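Local coordinates for protein VP1 (New Jersey polyomavirus-2013, PDB 6Y5Y) that forms the pentameric building units of the polyomavirus capsid and binds sialylated glycans such as 3'-sialyllactose, probably to attach the virus to host cells, at residues A37-E42 with V302-R307; P84-A89 with S275-C280; L128-M133 with L283-N288; I178-I183 with D213-V218. One frame throughout, in Å; residues are numbered along the deposited sequence.

Contact 1 of 4, residues A37-E42 with V302-R307. With MG (magnesium ion), chain B.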
# COMPACT_ATOMS: atom_id res chain seq x y z
N ALA D 37 -28.55 17.25 26.14
CA ALA D 37 -27.21 17.00 26.66
C ALA D 37 -26.14 16.93 25.57
O ALA D 37 -24.95 16.95 25.91
CB ALA D 37 -27.19 15.70 27.46
N THR D 38 -26.51 16.85 24.30
CA THR D 38 -25.53 16.82 23.21
C THR D 38 -25.75 18.00 22.28
O THR D 38 -26.82 18.62 22.26
CB THR D 38 -25.61 15.52 22.41
OG1 THR D 38 -26.73 15.57 21.52
CG2 THR D 38 -25.77 14.32 23.34
N THR D 39 -24.71 18.32 21.50
CA THR D 39 -24.79 19.32 20.46
C THR D 39 -23.81 18.95 19.35
O THR D 39 -22.90 18.13 19.54
CB THR D 39 -24.49 20.74 20.98
OG1 THR D 39 -25.01 21.70 20.06
CG2 THR D 39 -22.98 20.97 21.13
N GLU D 40 -24.01 19.54 18.17
CA GLU D 40 -23.17 19.28 17.01
C GLU D 40 -22.67 20.59 16.44
O GLU D 40 -23.40 21.59 16.43
CB GLU D 40 -23.92 18.50 15.93
CG GLU D 40 -24.16 17.05 16.28
CD GLU D 40 -24.66 16.26 15.10
OE1 GLU D 40 -24.98 16.88 14.06
OE2 GLU D 40 -24.73 15.01 15.20
N ILE D 41 -21.44 20.58 15.94
CA ILE D 41 -20.77 21.76 15.40
C ILE D 41 -20.24 21.42 14.02
O ILE D 41 -19.55 20.41 13.85
CB ILE D 41 -19.62 22.23 16.32
CG1 ILE D 41 -20.16 22.55 17.72
CG2 ILE D 41 -18.92 23.44 15.73
CD1 ILE D 41 -21.27 23.57 17.72
N GLU D 42 -20.54 22.27 13.03
CA GLU D 42 -20.02 22.12 11.68
C GLU D 42 -19.23 23.36 11.30
O GLU D 42 -19.56 24.47 11.71
CB GLU D 42 -21.14 21.91 10.67
CG GLU D 42 -21.92 20.63 10.83
CD GLU D 42 -23.06 20.54 9.84
OE1 GLU D 42 -24.12 21.14 10.11
OE2 GLU D 42 -22.89 19.87 8.79
N VAL D 302 -18.38 18.01 14.50
CA VAL D 302 -17.97 17.52 15.81
C VAL D 302 -19.21 17.34 16.68
O VAL D 302 -20.03 18.25 16.78
CB VAL D 302 -16.96 18.47 16.47
CG1 VAL D 302 -16.49 17.91 17.82
CG2 VAL D 302 -15.78 18.73 15.53
N THR D 303 -19.33 16.17 17.30
CA THR D 303 -20.43 15.88 18.20
C THR D 303 -19.93 15.95 19.64
O THR D 303 -18.89 15.37 19.97
CB THR D 303 -21.03 14.50 17.93
OG1 THR D 303 -21.43 14.43 16.56
CG2 THR D 303 -22.25 14.25 18.83
N LEU D 304 -20.65 16.67 20.49
CA LEU D 304 -20.22 16.91 21.86
C LEU D 304 -21.34 16.55 22.82
O LEU D 304 -22.52 16.53 22.45
CB LEU D 304 -19.79 18.36 22.08
CG LEU D 304 -18.70 18.90 21.14
CD1 LEU D 304 -19.31 19.70 20.01
CD2 LEU D 304 -17.72 19.75 21.93
N ARG D 305 -20.96 16.26 24.07
CA ARG D 305 -21.91 15.97 25.14
C ARG D 305 -21.47 16.70 26.40
O ARG D 305 -20.33 17.16 26.51
CB ARG D 305 -22.02 14.47 25.41
CG ARG D 305 -20.76 13.89 26.01
CD ARG D 305 -20.86 12.37 26.15
NE ARG D 305 -19.57 11.80 26.53
CZ ARG D 305 -19.28 10.50 26.51
NH1 ARG D 305 -20.20 9.62 26.12
NH2 ARG D 305 -18.08 10.09 26.88
N LYS D 306 -22.36 16.76 27.38
CA LYS D 306 -22.09 17.47 28.63
C LYS D 306 -21.43 16.55 29.65
O LYS D 306 -21.92 15.45 29.92
CB LYS D 306 -23.38 18.05 29.21
CG LYS D 306 -23.98 19.17 28.37
CD LYS D 306 -25.35 19.56 28.89
CE LYS D 306 -25.93 20.72 28.10
NZ LYS D 306 -27.39 20.87 28.37
N ARG D 307 -20.32 17.02 30.22
CA ARG D 307 -19.55 16.27 31.21
C ARG D 307 -19.35 17.13 32.44
O ARG D 307 -18.91 18.28 32.33
CB ARG D 307 -18.19 15.85 30.62
CG ARG D 307 -17.23 15.25 31.64
CD ARG D 307 -17.57 13.78 31.92
NE ARG D 307 -17.20 12.92 30.80
CZ ARG D 307 -16.86 11.64 30.92
NH1 ARG D 307 -16.84 11.07 32.12
NH2 ARG D 307 -16.54 10.94 29.85
MG MG B . -24.93 18.83 7.90
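T39 and L304 form a pair of reciprocal backbone hydrogen bonds. L304 N reaches T39 O at 2.8 Å, and T39 N reaches L304 O at 3.0 Å. The next hydrogen-bonded pair is I41 with V302. There the bond from V302 N to I41 O is 2.7 Å long. Just before the strand, K306 N makes only a weak bond to A37 O. The strands run antiparallel, at 151° between their directions. In jelly-roll terms this pair belongs to the BIDG sheet.

One face carries T39, I41, V302 and L304. L304 CD1 sits 3.8 Å from I41 CG1 and also meets the CG2 methyl of T39. W108 adds to this face by touching T39, and it touches K306 as well. K306 is extended beyond CG, and its methylenes run alongside A37, with CG 3.5 Å from A37 O. Its NZ then bonds to D36 O. The other face is more polar. E40 and T303 lie side by side there, with E40 OE2 3.6 Å from T303 OG1, too far for a hydrogen bond. R305 turns its guanidinium away from T38 to a salt bridge with E109.

E42 follows the ladder. Its OE2 binds a magnesium ion at 2.5 Å, long for this metal, and also bonds to Y299 OH. S226 of a neighbouring subunit packs on E42. The chemistry implies that backbone bonds and the aliphatic face hold the strands together, while the charged ends of R305, K306 and E42 find their partners beyond this pair.

Contact 2 of 4, residues P84-A89 with S275-C280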
# COMPACT_ATOMS: atom_id res chain seq x y z
N PRO D 84 3.75 26.58 3.67
CA PRO D 84 2.39 26.21 4.08
C PRO D 84 2.26 26.16 5.60
O PRO D 84 3.20 25.78 6.30
CB PRO D 84 2.19 24.83 3.44
CG PRO D 84 3.08 24.87 2.23
CD PRO D 84 4.29 25.67 2.64
N GLN D 85 1.09 26.56 6.10
CA GLN D 85 0.84 26.72 7.52
C GLN D 85 -0.37 25.90 7.94
O GLN D 85 -1.19 25.50 7.12
CB GLN D 85 0.61 28.20 7.88
CG GLN D 85 1.78 29.10 7.47
CD GLN D 85 1.34 30.27 6.58
OE1 GLN D 85 0.21 30.74 6.66
NE2 GLN D 85 2.26 30.74 5.74
N TYR D 86 -0.48 25.68 9.25
CA TYR D 86 -1.67 25.06 9.81
C TYR D 86 -2.86 26.01 9.73
O TYR D 86 -2.72 27.22 9.95
CB TYR D 86 -1.44 24.65 11.27
CG TYR D 86 -0.44 23.52 11.40
CD1 TYR D 86 -0.83 22.20 11.21
CD2 TYR D 86 0.89 23.78 11.69
CE1 TYR D 86 0.08 21.16 11.30
CE2 TYR D 86 1.81 22.76 11.79
CZ TYR D 86 1.40 21.45 11.60
OH TYR D 86 2.33 20.44 11.69
N SER D 87 -4.03 25.47 9.41
CA SER D 87 -5.28 26.17 9.60
C SER D 87 -5.82 25.88 11.00
O SER D 87 -5.55 24.81 11.56
CB SER D 87 -6.31 25.75 8.54
OG SER D 87 -5.78 25.94 7.24
N CYS D 88 -6.57 26.82 11.56
CA CYS D 88 -7.16 26.58 12.88
C CYS D 88 -8.29 27.56 13.15
O CYS D 88 -8.37 28.64 12.54
CB CYS D 88 -6.11 26.64 13.99
SG CYS D 88 -5.36 28.27 14.29
N ALA D 89 -9.16 27.18 14.09
CA ALA D 89 -10.25 28.04 14.51
C ALA D 89 -10.70 27.62 15.90
O ALA D 89 -10.58 26.46 16.29
CB ALA D 89 -11.44 27.98 13.54
N SER D 275 -8.12 22.24 14.00
CA SER D 275 -6.99 22.65 13.18
C SER D 275 -6.67 21.55 12.18
O SER D 275 -7.11 20.41 12.32
CB SER D 275 -5.76 23.00 14.03
OG SER D 275 -5.56 22.10 15.09
N CYS D 276 -5.89 21.91 11.16
CA CYS D 276 -5.60 20.96 10.10
C CYS D 276 -4.54 21.52 9.17
O CYS D 276 -4.19 22.70 9.21
CB CYS D 276 -6.85 20.60 9.30
SG CYS D 276 -7.49 21.98 8.34
N ALA D 277 -4.09 20.64 8.28
CA ALA D 277 -3.21 21.03 7.18
C ALA D 277 -3.35 19.96 6.13
O ALA D 277 -3.31 18.76 6.45
CB ALA D 277 -1.76 21.16 7.63
N ASP D 278 -3.54 20.37 4.88
CA ASP D 278 -3.78 19.42 3.81
C ASP D 278 -3.01 19.86 2.56
O ASP D 278 -3.59 20.40 1.62
CB ASP D 278 -5.28 19.28 3.55
CG ASP D 278 -5.98 18.55 4.68
OD1 ASP D 278 -5.79 17.31 4.78
OD2 ASP D 278 -6.68 19.21 5.48
N ILE D 279 -1.70 19.61 2.57
CA ILE D 279 -0.90 19.73 1.35
C ILE D 279 -1.20 18.53 0.47
O ILE D 279 -0.92 17.39 0.85
CB ILE D 279 0.60 19.81 1.66
CG1 ILE D 279 0.93 20.96 2.61
CG2 ILE D 279 1.42 19.92 0.37
CD1 ILE D 279 2.37 20.95 3.10
N CYS D 280 -1.78 18.78 -0.71
CA CYS D 280 -2.16 17.68 -1.58
C CYS D 280 -1.14 17.38 -2.67
O CYS D 280 -1.29 16.39 -3.39
CB CYS D 280 -3.53 17.96 -2.20
SG CYS D 280 -4.81 18.13 -0.97
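S87 and C276 are an antiparallel hydrogen-bonded pair, with S87 N to C276 O at 2.8 Å and C276 N to S87 O at 2.9 Å, and the strands run at 160° to each other. C88 and S275 follow as a non-hydrogen-bonded pair. Their CB atoms are 3.7 Å apart, on the same face of the sheet. The S87 and C276 side chains project from the other face, where S87 CB comes to 4.0 Å from C276 SG. S87 OG bonds to E46 O rather than across the pair.

These strands correspond to C and H of the VP1 jelly roll, neighbours in its CHEF sheet. The contact is buried near the centre of the chain. Strand 150-157 flanks strand 271-284 and packs on S275 and I279.

Before S87 the chains diverge and side chains bridge them. The Y86 ring has C276 O at its edge, near the ring plane. Its CD1 meets the A277 methyl, CB, at 3.8 Å, approached obliquely. The phenol OH of Y86 is held by W221 O and Y151 OH, which helps fix the ring. Further along, P84 CB touches I279 CD1 at 3.9 Å. The two side chains cross at about a right angle, and Y293 packs against both. I279 also meets I124 of a neighbouring subunit.

Contact 3 of 4, residues L128-M133 with L283-N288. With GAL (beta-D-galactopyranose), chain N; SIA (N-acetyl-alpha-neuraminic acid), chain C.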
# COMPACT_ATOMS: atom_id res chain seq x y z
N LEU D 128 -3.19 22.52 -16.06
CA LEU D 128 -2.91 23.47 -14.98
C LEU D 128 -2.18 24.69 -15.52
O LEU D 128 -1.17 24.57 -16.21
CB LEU D 128 -2.07 22.81 -13.90
CG LEU D 128 -2.86 21.87 -12.99
CD1 LEU D 128 -1.89 21.10 -12.10
CD2 LEU D 128 -3.85 22.66 -12.15
N LEU D 129 -2.70 25.87 -15.18
CA LEU D 129 -2.12 27.13 -15.63
C LEU D 129 -0.66 27.24 -15.23
O LEU D 129 -0.30 27.03 -14.06
CB LEU D 129 -2.94 28.28 -15.04
CG LEU D 129 -2.56 29.73 -15.31
CD1 LEU D 129 -2.69 30.06 -16.79
CD2 LEU D 129 -3.43 30.66 -14.46
N GLU D 130 0.20 27.56 -16.21
CA GLU D 130 1.64 27.79 -16.08
C GLU D 130 2.43 26.52 -15.77
O GLU D 130 3.66 26.59 -15.58
CB GLU D 130 1.97 28.85 -15.02
CG GLU D 130 1.50 30.26 -15.38
CD GLU D 130 1.73 31.25 -14.26
OE1 GLU D 130 2.60 30.99 -13.38
OE2 GLU D 130 1.04 32.29 -14.24
N ALA D 131 1.79 25.36 -15.77
CA ALA D 131 2.45 24.13 -15.35
C ALA D 131 3.25 23.48 -16.47
O ALA D 131 2.90 23.56 -17.65
CB ALA D 131 1.42 23.14 -14.80
N LYS D 132 4.33 22.82 -16.07
CA LYS D 132 5.19 22.06 -16.97
C LYS D 132 4.38 21.03 -17.77
O LYS D 132 3.41 20.45 -17.27
CB LYS D 132 6.28 21.36 -16.15
CG LYS D 132 7.14 20.34 -16.89
CD LYS D 132 8.24 19.83 -15.95
CE LYS D 132 9.17 18.83 -16.63
NZ LYS D 132 9.77 19.37 -17.88
N MET D 133 4.80 20.80 -19.01
CA MET D 133 4.18 19.82 -19.88
C MET D 133 4.78 18.44 -19.63
O MET D 133 6.00 18.27 -19.65
CB MET D 133 4.35 20.20 -21.35
CG MET D 133 3.88 19.12 -22.34
SD MET D 133 4.04 19.62 -24.07
CE MET D 133 5.82 19.57 -24.27
N LEU D 283 2.47 21.87 -7.79
CA LEU D 283 2.44 22.25 -9.19
C LEU D 283 3.86 22.59 -9.62
O LEU D 283 4.61 23.20 -8.85
CB LEU D 283 1.51 23.45 -9.40
CG LEU D 283 1.44 24.14 -10.77
CD1 LEU D 283 0.04 24.66 -11.02
CD2 LEU D 283 2.45 25.28 -10.88
N VAL D 284 4.25 22.17 -10.82
CA VAL D 284 5.58 22.44 -11.35
C VAL D 284 5.45 23.46 -12.47
O VAL D 284 4.72 23.23 -13.45
CB VAL D 284 6.27 21.17 -11.86
CG1 VAL D 284 7.62 21.50 -12.49
CG2 VAL D 284 6.42 20.14 -10.74
N LYS D 285 6.19 24.56 -12.36
CA LYS D 285 6.14 25.64 -13.34
C LYS D 285 6.87 25.26 -14.62
O LYS D 285 7.96 24.69 -14.59
CB LYS D 285 6.76 26.92 -12.77
CG LYS D 285 5.84 27.73 -11.88
CD LYS D 285 6.40 29.14 -11.64
CE LYS D 285 6.12 30.05 -12.82
NZ LYS D 285 6.75 31.39 -12.64
N ALA D 286 6.27 25.61 -15.76
CA ALA D 286 6.91 25.31 -17.03
C ALA D 286 8.20 26.10 -17.23
O ALA D 286 9.15 25.57 -17.81
CB ALA D 286 5.94 25.57 -18.19
N ASP D 287 8.27 27.34 -16.75
CA ASP D 287 9.39 28.17 -17.20
C ASP D 287 10.66 28.02 -16.37
O ASP D 287 11.75 28.22 -16.91
CB ASP D 287 8.97 29.65 -17.26
CG ASP D 287 8.54 30.21 -15.92
OD1 ASP D 287 8.67 29.50 -14.90
OD2 ASP D 287 8.08 31.37 -15.90
N ASN D 288 10.58 27.65 -15.09
CA ASN D 288 11.79 27.37 -14.32
C ASN D 288 11.78 26.02 -13.62
O ASN D 288 12.77 25.67 -12.97
CB ASN D 288 12.06 28.47 -13.28
CG ASN D 288 10.88 28.75 -12.38
OD1 ASN D 288 9.93 27.96 -12.30
ND2 ASN D 288 10.93 29.87 -11.68
C1 GAL N . 11.76 35.47 -13.88
C2 GAL N . 10.49 35.57 -13.04
C3 GAL N . 10.13 34.19 -12.43
C4 GAL N . 10.04 33.16 -13.55
C5 GAL N . 11.36 33.16 -14.31
C6 GAL N . 11.43 32.20 -15.48
O2 GAL N . 10.66 36.50 -11.96
O3 GAL N . 8.87 34.23 -11.79
O4 GAL N . 8.98 33.50 -14.44
O5 GAL N . 11.63 34.47 -14.86
O6 GAL N . 12.76 32.05 -15.94
C1 SIA C . 9.33 32.56 -10.26
C2 SIA C . 8.72 34.03 -10.44
C3 SIA C . 7.27 34.19 -9.94
C4 SIA C . 7.10 34.17 -8.42
C5 SIA C . 8.06 35.20 -7.80
C6 SIA C . 9.50 34.95 -8.31
C7 SIA C . 10.56 35.98 -7.82
C8 SIA C . 11.90 35.75 -8.55
C9 SIA C . 13.02 36.59 -7.95
C10 SIA C . 7.56 36.08 -5.53
C11 SIA C . 7.79 35.89 -4.04
N5 SIA C . 8.14 35.17 -6.34
O1A SIA C . 8.58 31.62 -10.60
O1B SIA C . 10.51 32.54 -9.80
O4 SIA C . 5.75 34.47 -8.02
O6 SIA C . 9.55 35.00 -9.72
O7 SIA C . 10.06 37.30 -7.98
O8 SIA C . 12.27 34.37 -8.56
O9 SIA C . 14.23 36.25 -8.65
O10 SIA C . 6.89 37.02 -5.94
O HOH W 1 5.35 28.80 -16.16
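E130 and K285 lie side by side and point the same way. Their nearest side-chain atoms are E130 OE1 and K285 CE, 3.7 Å apart. The charged ends are too far apart for a salt bridge, though the carboxylate may still favour the ammonium group. K285 starts with CG beside its backbone N (chi1 -81°) and bends at its third torsion (80°). This bend brings NZ to O1A of the sialic acid, in a 2.8 Å hydrogen bond. NZ also makes a 3.5 Å salt bridge to D287 OD1. The other carboxylate oxygen, D287 OD2, accepts a 2.7 Å bond from O4 of the galactose. N288 ND2 adds a weak bond to O1A. E66 and H69 also bond to the sialic acid.

The backbones are joined by two bonds, A286 N to E130 O at 2.8 Å and K132 N to V284 O at 2.7 Å. E130 O also takes a bond from a water that in turn accepts a weak bond from D287 N.

With CG anti to the backbone N (chi1 171°), K132 lays its chain alongside V284, CD 3.9 Å from V284 CG1. L128 and L283 slide past each other in opposite directions, and L128 CB meets L283 CD1 at 4.0 Å.

N169 of a neighbouring subunit bonds to L129 N. Residues 128-131 form a type II turn, in what corresponds to the DE loop. It lies against the start of the HI loop, which carries K285, D287 and N288 of the glycan pocket, just where strand 271-284 ends and before strand 291-310 begins.

Contact 4 of 4, residues I178-I183 with D213-V218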
# COMPACT_ATOMS: atom_id res chain seq x y z
N ILE D 178 7.23 43.34 9.73
CA ILE D 178 6.61 44.00 10.88
C ILE D 178 5.24 44.49 10.44
O ILE D 178 5.14 45.43 9.64
CB ILE D 178 7.48 45.15 11.41
N PRO D 179 4.14 43.88 10.92
CA PRO D 179 4.14 42.76 11.88
C PRO D 179 4.52 41.42 11.25
O PRO D 179 4.53 41.29 10.03
CB PRO D 179 2.69 42.74 12.37
CG PRO D 179 1.91 43.20 11.19
CD PRO D 179 2.78 44.22 10.49
N ALA D 180 4.83 40.44 12.10
CA ALA D 180 5.23 39.13 11.61
C ALA D 180 4.09 38.46 10.84
O ALA D 180 2.94 38.50 11.26
CB ALA D 180 5.68 38.24 12.77
N LYS D 181 4.43 37.88 9.69
CA LYS D 181 3.49 37.08 8.92
C LYS D 181 3.49 35.62 9.35
O LYS D 181 2.60 34.87 8.94
CB LYS D 181 3.83 37.17 7.43
CG LYS D 181 3.87 38.58 6.90
CD LYS D 181 2.54 39.27 7.10
CE LYS D 181 1.96 39.69 5.76
NZ LYS D 181 2.65 40.89 5.19
N SER D 182 4.48 35.21 10.13
CA SER D 182 4.58 33.85 10.64
C SER D 182 5.51 33.88 11.84
O SER D 182 6.12 34.90 12.15
CB SER D 182 5.06 32.88 9.55
OG SER D 182 6.33 33.26 9.03
N ILE D 183 5.62 32.74 12.52
CA ILE D 183 6.51 32.63 13.67
C ILE D 183 7.29 31.32 13.56
O ILE D 183 6.75 30.30 13.11
CB ILE D 183 5.73 32.74 15.00
CG1 ILE D 183 6.67 32.98 16.18
CG2 ILE D 183 4.89 31.50 15.23
CD1 ILE D 183 5.94 33.41 17.43
N ASP D 213 -4.40 31.30 13.04
CA ASP D 213 -4.56 30.69 11.73
C ASP D 213 -3.56 31.28 10.74
O ASP D 213 -3.25 32.47 10.77
CB ASP D 213 -6.00 30.92 11.23
CG ASP D 213 -6.22 30.41 9.83
OD1 ASP D 213 -6.37 29.18 9.67
OD2 ASP D 213 -6.26 31.23 8.88
N GLY D 214 -3.04 30.42 9.85
CA GLY D 214 -2.13 30.85 8.81
C GLY D 214 -0.88 31.54 9.34
O GLY D 214 -0.50 32.62 8.87
N PHE D 215 -0.23 30.92 10.32
CA PHE D 215 0.87 31.57 11.04
C PHE D 215 2.02 30.63 11.42
O PHE D 215 3.16 31.09 11.49
CB PHE D 215 0.32 32.22 12.32
CG PHE D 215 1.19 33.29 12.89
CD1 PHE D 215 1.42 34.47 12.19
CD2 PHE D 215 1.76 33.14 14.15
CE1 PHE D 215 2.22 35.47 12.73
CE2 PHE D 215 2.56 34.14 14.69
CZ PHE D 215 2.79 35.30 13.98
N TYR D 216 1.76 29.35 11.68
CA TYR D 216 2.77 28.38 12.05
C TYR D 216 3.07 27.47 10.87
O TYR D 216 2.19 26.68 10.47
CB TYR D 216 2.30 27.55 13.25
CG TYR D 216 2.13 28.39 14.50
CD1 TYR D 216 0.97 29.14 14.72
CD2 TYR D 216 3.15 28.47 15.44
CE1 TYR D 216 0.82 29.92 15.86
CE2 TYR D 216 3.00 29.24 16.59
CZ TYR D 216 1.85 29.97 16.78
OH TYR D 216 1.74 30.75 17.91
N PRO D 217 4.24 27.56 10.25
CA PRO D 217 4.53 26.72 9.07
C PRO D 217 4.68 25.25 9.44
O PRO D 217 5.28 24.90 10.46
CB PRO D 217 5.85 27.29 8.54
CG PRO D 217 5.88 28.73 9.06
CD PRO D 217 5.23 28.64 10.42
N VAL D 218 4.16 24.38 8.58
CA VAL D 218 4.22 22.95 8.86
C VAL D 218 5.66 22.44 8.78
O VAL D 218 6.01 21.46 9.45
CB VAL D 218 3.29 22.15 7.92
CG1 VAL D 218 1.90 22.72 7.90
CG2 VAL D 218 3.85 22.10 6.54
O HOH W 2 0.94 33.89 6.82
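Both segments belong to the long excursion between strands 150-157 and 231-238, which corresponds to the EF loop of the VP1 jelly roll. F215 and S182 meet here, where the loop folds back on itself near its small three-stranded sheet. Residues 178-183 come before helix 185-189, and residues 213-218 come before strand 221-223.

The F215 ring lies under the backbone of the other segment. S182 CA makes a CH-pi contact over one face, 3.8 Å from the ring centroid and 26° off the ring normal. I183 N stands over the centre of that same face. A180 O lies at the ring edge, in plane, 3.4 Å from F215 CE1. CG of F215 is anti to its backbone N (chi1 -160°), which carries the ring out beneath residues 180-183.

The F215 carbonyl is used as well. I183 N donates to F215 O over 3.1 Å, nearly along the C=O axis. A water sits between K181 O and G214 O, about equally near both.

I183 supplies the apolar part. Its CB meets F215 CE2 at 3.5 Å. Its CG1 is anti to the backbone N (chi1 -165°), which puts CG2 between the backbone N and the carbonyl carbon, over one face of the Y216 ring. The approach is tight, with CG2 3.2 Å from Y216 CE2. The Y216 hydroxyl bonds to D211, and W221 meets the Y216 ring edge-to-face. W221 also donates through NE1 to I183 O, the oxygen that P217 CD approaches to 3.5 Å.

Contact 1 closes the longest loop of the four, and the other three lie within it. Contact 4 is nested inside contacts 2 and 3, whose segments alternate along the sequence. Contacts 1 and 2 have centres 23 Å apart and join strand pairs 28-45/291-310 and 87-92/271-284. Contacts 2 and 3 share strand 271-284, with centres 24 Å apart. That strand runs from the core to the edge of the loop that binds the glycan. The centres of contacts 1 and 3 are 45 Å apart, on opposite sides of the chain's centre. Contacts 2 and 4 touch through two probable hydrogen bonds, P84 O with V218 N and C88 N with D213 OD1. The jelly-roll core thus links the magnesium end with the sugar-binding loops.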